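Local coordinates for protein alpha-galactosidase (Lactobacillus brevis, PDB 3MI6) that probably hydrolyses terminal, non-reducing alpha-D-galactose residues from alpha-galactosides such as galactose oligosaccharides, galactomannans and galactolipids, at residues Arg533-Leu536 / Gly537-Tyr540; Gln544-Thr547 / Ser548-Thr551; Asp550-Ala553 / Ala554-Leu557. All coordinates share one frame; numbering follows the deposited sequence.

Interaction 1 of 3, residues Arg533-Leu536 / Gly537-Tyr540; sequences RFDL and GMMY
Phe534 lays one face of its ring over the terminal methyl of Met539, modelled as selenomethionine: CE of Met539 stands 3.7 Å from the centroid of the Phe534 ring and 9° off its normal, a CH-pi contact over the middle of the ring. With CG swung opposite the backbone N (chi1 -162°), the ring comes back to the helix although the CB of Phe534 points away from it. Arg204 adds a cation-pi contact to the ring and Tyr567 an edge-to-face one. A serine in place of this phenylalanine would probably leave the Met539 methyl and the Arg204 guanidinium without their aromatic surface. Arg533 meets the other selenomethionine obliquely, its NE 3.7 Å from SE of Met538, while its NH2 forms a salt bridge with Glu416. Asp535 is the N-cap of helix 536-539. Met538 N gives one bond to OD1 of Asp535, 3.1 Å and nearly along the C-O axis, and another to O of Asp535, 3.0 Å, from above the carbonyl plane. Ser225 and Ser255 hold the two carboxylate oxygens. The chemistry thus divides into an aromatic-methyl contact and a buried carboxylate, probably stabilised by Met538 N-H and two serine hydroxyls.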
loop_
_atom_site.group_PDB
_atom_site.type_symbol
_atom_site.label_atom_id
_atom_site.label_comp_id
_atom_site.label_asym_id
_atom_site.label_seq_id
_atom_site.Cartn_x
_atom_site.Cartn_y
_atom_site.Cartn_z
ATOM N N ARG D 533 4.534 19.669 -27.239
ATOM C CA ARG D 533 4.596 21.029 -26.709
ATOM C C ARG D 533 3.275 21.444 -26.096
ATOM O O ARG D 533 2.974 22.618 -26.006
ATOM C CB ARG D 533 5.006 22.025 -27.791
ATOM C CG ARG D 533 6.477 22.332 -27.798
ATOM C CD ARG D 533 6.707 23.788 -28.071
ATOM N NE ARG D 533 6.362 24.173 -29.443
ATOM C CZ ARG D 533 7.251 24.470 -30.389
ATOM N NH1 ARG D 533 8.558 24.415 -30.127
ATOM N NH2 ARG D 533 6.827 24.816 -31.597
ATOM N N PHE D 534 2.501 20.467 -25.655
ATOM C CA PHE D 534 1.154 20.717 -25.196
ATOM C C PHE D 534 1.151 21.546 -23.910
ATOM O O PHE D 534 1.094 20.978 -22.807
ATOM C CB PHE D 534 0.465 19.376 -24.947
ATOM C CG PHE D 534 -1.023 19.465 -24.891
ATOM C CD1 PHE D 534 -1.651 19.872 -23.744
ATOM C CD2 PHE D 534 -1.786 19.143 -26.003
ATOM C CE1 PHE D 534 -3.013 19.960 -23.703
ATOM C CE2 PHE D 534 -3.150 19.225 -25.978
ATOM C CZ PHE D 534 -3.774 19.632 -24.825
ATOM N N ASP D 535 1.195 22.873 -24.039
ATOM C CA ASP D 535 1.341 23.714 -22.858
ATOM C C ASP D 535 0.691 25.094 -22.939
ATOM O O ASP D 535 0.345 25.569 -23.998
ATOM C CB ASP D 535 2.810 23.844 -22.492
ATOM C CG ASP D 535 3.619 24.519 -23.572
ATOM O OD1 ASP D 535 3.093 25.444 -24.239
ATOM O OD2 ASP D 535 4.793 24.125 -23.743
ATOM N N LEU D 536 0.531 25.736 -21.788
ATOM C CA LEU D 536 -0.175 27.008 -21.716
ATOM C C LEU D 536 0.489 28.051 -22.617
ATOM O O LEU D 536 -0.168 28.951 -23.136
ATOM C CB LEU D 536 -0.295 27.495 -20.261
ATOM C CG LEU D 536 -1.027 26.567 -19.258
ATOM C CD1 LEU D 536 -0.807 27.020 -17.840
ATOM C CD2 LEU D 536 -2.512 26.428 -19.521
ATOM N N GLY D 537 1.790 27.902 -22.832
ATOM C CA GLY D 537 2.520 28.867 -23.621
ATOM C C GLY D 537 1.952 28.962 -25.018
ATOM O O GLY D 537 1.884 30.041 -25.596
HETATM N N MSE D 538 1.550 27.826 -25.567
HETATM C CA MSE D 538 1.061 27.791 -26.934
HETATM C C MSE D 538 -0.429 28.096 -27.042
HETATM O O MSE D 538 -0.874 28.585 -28.077
HETATM C CB MSE D 538 1.355 26.435 -27.550
HETATM C CG MSE D 538 2.802 26.047 -27.459
HETATM SE SE MSE D 538 3.865 26.869 -28.892
HETATM C CE MSE D 538 2.978 26.060 -30.431
HETATM N N MSE D 539 -1.187 27.808 -25.979
HETATM C CA MSE D 539 -2.622 28.049 -25.966
HETATM C C MSE D 539 -2.960 29.544 -26.012
HETATM O O MSE D 539 -4.053 29.931 -26.440
HETATM C CB MSE D 539 -3.281 27.425 -24.727
HETATM C CG MSE D 539 -3.057 25.920 -24.542
HETATM SE SE MSE D 539 -3.550 24.791 -26.075
HETATM C CE MSE D 539 -2.547 23.214 -25.541
ATOM N N TYR D 540 -2.036 30.379 -25.548
ATOM C CA TYR D 540 -2.221 31.813 -25.624
ATOM C C TYR D 540 -2.435 32.231 -27.075
ATOM O O TYR D 540 -3.294 33.053 -27.370
ATOM C CB TYR D 540 -1.006 32.510 -25.045
ATOM C CG TYR D 540 -1.034 34.013 -25.137
ATOM C CD1 TYR D 540 -0.512 34.661 -26.247
ATOM C CD2 TYR D 540 -1.548 34.789 -24.102
ATOM C CE1 TYR D 540 -0.518 36.023 -26.333
ATOM C CE2 TYR D 540 -1.554 36.159 -24.179
ATOM C CZ TYR D 540 -1.036 36.776 -25.301
ATOM O OH TYR D 540 -1.026 38.154 -25.414
#

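Interaction 2 of 3, residues Gln544-Thr547 / Ser548-Thr551; sequences QAWT and SDDT
Trp546 and Asp549 meet where a strand of the TIM barrel, 544-546, runs out into the loop that carries the predicted proton donor of this family 36 glycosidase. The packed side belongs to the indole. The carbonyl of Ser548 lies over one face, its O 3.0 Å above the ring plane and offset toward the rim, and the methyl CG2 of Thr551 comes to the edge, 3.4 Å from CZ2 of Trp546. A chi1 of 63° in Thr551 puts this methyl beside the backbone N, while its OG1 bonds to Ser577 and Glu338. Arg556 adds a cation-pi contact to the indole. Asp549 makes the looser side: it is partly exposed and reaches the rest of the contact through one carboxylate oxygen. Its OD1 accepts from NE1 of Trp546 at 3.2 Å, lying 3° out of the ring plane and met on the anti side, tilted out of the carboxylate plane, with ring and carboxylate planes 64° apart. OD2 accepts from NE1 of Trp200, so two indole N-H groups, one on each oxygen, probably restrain its rotation. Within the loop, OG of Ser548, also bonded to Glu203, accepts from Asp550 N at 3.0 Å, an ST turn.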
loop_
_atom_site.group_PDB
_atom_site.type_symbol
_atom_site.label_atom_id
_atom_site.label_comp_id
_atom_site.label_asym_id
_atom_site.label_seq_id
_atom_site.Cartn_x
_atom_site.Cartn_y
_atom_site.Cartn_z
ATOM N N GLN D 544 -5.874 25.505 -29.542
ATOM C CA GLN D 544 -5.979 24.049 -29.488
ATOM C C GLN D 544 -4.700 23.372 -29.955
ATOM O O GLN D 544 -3.984 23.909 -30.793
ATOM C CB GLN D 544 -7.172 23.558 -30.308
ATOM C CG GLN D 544 -7.002 23.654 -31.801
ATOM C CD GLN D 544 -8.328 23.495 -32.491
ATOM O OE1 GLN D 544 -9.356 23.929 -31.972
ATOM N NE2 GLN D 544 -8.326 22.862 -33.654
ATOM N N ALA D 545 -4.414 22.196 -29.405
ATOM C CA ALA D 545 -3.216 21.470 -29.794
ATOM C C ALA D 545 -3.591 20.096 -30.325
ATOM O O ALA D 545 -4.648 19.569 -29.978
ATOM C CB ALA D 545 -2.262 21.352 -28.615
ATOM N N TRP D 546 -2.751 19.533 -31.193
ATOM C CA TRP D 546 -2.895 18.140 -31.616
ATOM C C TRP D 546 -2.385 17.256 -30.473
ATOM O O TRP D 546 -1.181 17.136 -30.259
ATOM C CB TRP D 546 -2.115 17.889 -32.912
ATOM C CG TRP D 546 -2.223 16.477 -33.423
ATOM C CD1 TRP D 546 -1.199 15.657 -33.803
ATOM C CD2 TRP D 546 -3.429 15.712 -33.590
ATOM N NE1 TRP D 546 -1.693 14.431 -34.208
ATOM C CE2 TRP D 546 -3.056 14.442 -34.087
ATOM C CE3 TRP D 546 -4.787 15.982 -33.377
ATOM C CZ2 TRP D 546 -3.990 13.451 -34.372
ATOM C CZ3 TRP D 546 -5.710 14.994 -33.657
ATOM C CH2 TRP D 546 -5.308 13.741 -34.147
ATOM N N THR D 547 -3.306 16.645 -29.736
ATOM C CA THR D 547 -2.991 16.066 -28.428
ATOM C C THR D 547 -1.963 14.939 -28.454
ATOM O O THR D 547 -1.051 14.903 -27.632
ATOM C CB THR D 547 -4.266 15.569 -27.743
ATOM O OG1 THR D 547 -5.318 16.500 -28.010
ATOM C CG2 THR D 547 -4.065 15.436 -26.229
ATOM N N SER D 548 -2.132 14.009 -29.382
ATOM C CA SER D 548 -1.178 12.925 -29.567
ATOM C C SER D 548 -1.211 12.461 -31.013
ATOM O O SER D 548 -2.254 12.505 -31.650
ATOM C CB SER D 548 -1.520 11.747 -28.644
ATOM O OG SER D 548 -0.560 10.710 -28.767
ATOM N N ASP D 549 -0.072 12.019 -31.525
ATOM C CA ASP D 549 -0.041 11.324 -32.798
ATOM C C ASP D 549 -0.755 9.991 -32.689
ATOM O O ASP D 549 -1.232 9.441 -33.685
ATOM C CB ASP D 549 1.386 11.093 -33.263
ATOM C CG ASP D 549 1.827 12.110 -34.275
ATOM O OD1 ASP D 549 0.932 12.775 -34.839
ATOM O OD2 ASP D 549 3.062 12.247 -34.495
ATOM N N ASP D 550 -0.813 9.461 -31.475
ATOM C CA ASP D 550 -1.579 8.256 -31.231
ATOM C C ASP D 550 -3.067 8.598 -31.317
ATOM O O ASP D 550 -3.590 9.317 -30.460
ATOM C CB ASP D 550 -1.236 7.674 -29.861
ATOM C CG ASP D 550 -1.840 6.306 -29.646
ATOM O OD1 ASP D 550 -2.846 5.965 -30.310
ATOM O OD2 ASP D 550 -1.304 5.547 -28.813
ATOM N N THR D 551 -3.730 8.081 -32.355
ATOM C CA THR D 551 -5.161 8.297 -32.573
ATOM C C THR D 551 -5.978 7.014 -32.381
ATOM O O THR D 551 -7.131 6.925 -32.846
ATOM C CB THR D 551 -5.440 8.839 -33.995
ATOM O OG1 THR D 551 -5.025 7.871 -34.970
ATOM C CG2 THR D 551 -4.683 10.117 -34.225
#

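Interaction 3 of 3, residues Asp550-Ala553 / Ala554-Leu557; sequences DTDA and AERL
Arg556 folds its side chain back over the start of helix 553-566 toward Asp550; Arg556, Ala553 and Asp550 bury the most surface here. Bends at chi2 and chi3 bring the guanidinium of Arg556 edge-on to the carbonyl of Asp550. NH1 of Arg556 bonds to O of Asp550 at 3.0 Å, but that oxygen is crowded in the model, which leaves the exact geometry of the bond doubtful. The NE of Arg556 is taken up by Gln560, one turn further along the helix.

OD1 of Asp550 accepts from Asp552 N at 2.9 Å, closing an Asx turn just before the helix, and its OD2 is turned to the CB-CG part of Glu555. The side chains of Asp550 and Glu555 run obliquely past each other, their carboxylate planes 29° apart. OD2 of Asp550 is 4.2 Å from OE1 of Glu555, a like-charged pair. Asp552 is the N-cap: its OD2 accepts from Glu555 N at 3.0 Å, met on the anti side of the carboxylate. A second like-charged pair, OD2 of Asp552 and OE2 of Glu555, is 4.6 Å apart; Arg586 forms salt bridges to both, which probably offsets part of the repulsion between these two.

The first i to i+4 bond runs from Arg556 N to O of the N-cap Asp552; Leu557 N to Ala553 O, 3.1 Å, is the next.

The cap thus turns the loop after barrel strand 544-546 into helix 553-566. Helix 590-597 covers one side, with Thr592 and Arg593 on Ala553 and Val596 on Arg556 and Leu557, while at Glu555 the helix start meets His674 of a second subunit through a hydrogen bond.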
loop_
_atom_site.group_PDB
_atom_site.type_symbol
_atom_site.label_atom_id
_atom_site.label_comp_id
_atom_site.label_asym_id
_atom_site.label_seq_id
_atom_site.Cartn_x
_atom_site.Cartn_y
_atom_site.Cartn_z
ATOM N N ASP D 550 -0.813 9.461 -31.475
ATOM C CA ASP D 550 -1.579 8.256 -31.231
ATOM C C ASP D 550 -3.067 8.598 -31.317
ATOM O O ASP D 550 -3.590 9.317 -30.460
ATOM C CB ASP D 550 -1.236 7.674 -29.861
ATOM C CG ASP D 550 -1.840 6.306 -29.646
ATOM O OD1 ASP D 550 -2.846 5.965 -30.310
ATOM O OD2 ASP D 550 -1.304 5.547 -28.813
ATOM N N THR D 551 -3.730 8.081 -32.355
ATOM C CA THR D 551 -5.161 8.297 -32.573
ATOM C C THR D 551 -5.978 7.014 -32.381
ATOM O O THR D 551 -7.131 6.925 -32.846
ATOM C CB THR D 551 -5.440 8.839 -33.995
ATOM O OG1 THR D 551 -5.025 7.871 -34.970
ATOM C CG2 THR D 551 -4.683 10.117 -34.225
ATOM N N ASP D 552 -5.380 6.013 -31.726
ATOM C CA ASP D 552 -6.146 4.850 -31.296
ATOM C C ASP D 552 -7.146 5.206 -30.183
ATOM O O ASP D 552 -6.800 5.937 -29.248
ATOM C CB ASP D 552 -5.233 3.745 -30.788
ATOM C CG ASP D 552 -6.025 2.564 -30.233
ATOM O OD1 ASP D 552 -6.621 1.823 -31.037
ATOM O OD2 ASP D 552 -6.078 2.393 -28.997
ATOM N N ALA D 553 -8.368 4.670 -30.271
ATOM C CA ALA D 553 -9.407 4.942 -29.268
ATOM C C ALA D 553 -8.986 4.583 -27.831
ATOM O O ALA D 553 -9.068 5.415 -26.925
ATOM C CB ALA D 553 -10.707 4.246 -29.630
ATOM N N ALA D 554 -8.532 3.356 -27.630
ATOM C CA ALA D 554 -8.119 2.913 -26.307
ATOM C C ALA D 554 -6.981 3.747 -25.728
ATOM O O ALA D 554 -7.037 4.146 -24.583
ATOM C CB ALA D 554 -7.732 1.445 -26.342
ATOM N N GLU D 555 -5.944 4.013 -26.513
ATOM C CA GLU D 555 -4.818 4.800 -26.031
ATOM C C GLU D 555 -5.218 6.246 -25.713
ATOM O O GLU D 555 -4.720 6.844 -24.750
ATOM C CB GLU D 555 -3.691 4.797 -27.062
ATOM C CG GLU D 555 -3.167 3.423 -27.422
ATOM C CD GLU D 555 -2.515 2.697 -26.245
ATOM O OE1 GLU D 555 -1.965 3.359 -25.333
ATOM O OE2 GLU D 555 -2.537 1.446 -26.251
ATOM N N ARG D 556 -6.095 6.818 -26.536
ATOM C CA ARG D 556 -6.513 8.199 -26.343
ATOM C C ARG D 556 -7.255 8.357 -25.008
ATOM O O ARG D 556 -7.037 9.321 -24.277
ATOM C CB ARG D 556 -7.364 8.704 -27.517
ATOM C CG ARG D 556 -6.593 9.049 -28.772
ATOM C CD ARG D 556 -5.592 10.193 -28.559
ATOM N NE ARG D 556 -6.170 11.515 -28.767
ATOM C CZ ARG D 556 -5.734 12.401 -29.655
ATOM N NH1 ARG D 556 -4.710 12.124 -30.433
ATOM N NH2 ARG D 556 -6.321 13.573 -29.765
ATOM N N LEU D 557 -8.127 7.414 -24.691
ATOM C CA LEU D 557 -8.741 7.396 -23.380
ATOM C C LEU D 557 -7.704 7.777 -22.328
ATOM O O LEU D 557 -7.878 8.753 -21.590
ATOM C CB LEU D 557 -9.282 6.004 -23.078
ATOM C CG LEU D 557 -10.789 5.740 -23.041
ATOM C CD1 LEU D 557 -11.592 6.923 -23.575
ATOM C CD2 LEU D 557 -11.115 4.434 -23.786
#

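The three contacts lie before, on and after the sixth strand of the barrel. Interactions 1 and 2, with centres 13 Å apart, meet at Ala545, whose CB lies 3.5 Å from CD2 of Phe534 and 3.6 Å from CE of Met539. Interactions 2 and 3 share Asp550 and Thr551, their centres 10 Å apart, and Arg556 NH1 comes 2.8 Å from Ser548 O. Interactions 1 and 3 do not touch; their nearest atoms are about 8 Å apart. Interaction 2 holds the predicted proton donor Asp549, and the side chain of Asp550 in interaction 3 is about 5 Å from that of Asp549. Interaction 1 approaches the predicted substrate site: the side chains of Arg533 and Met480 lie about 3 Å apart.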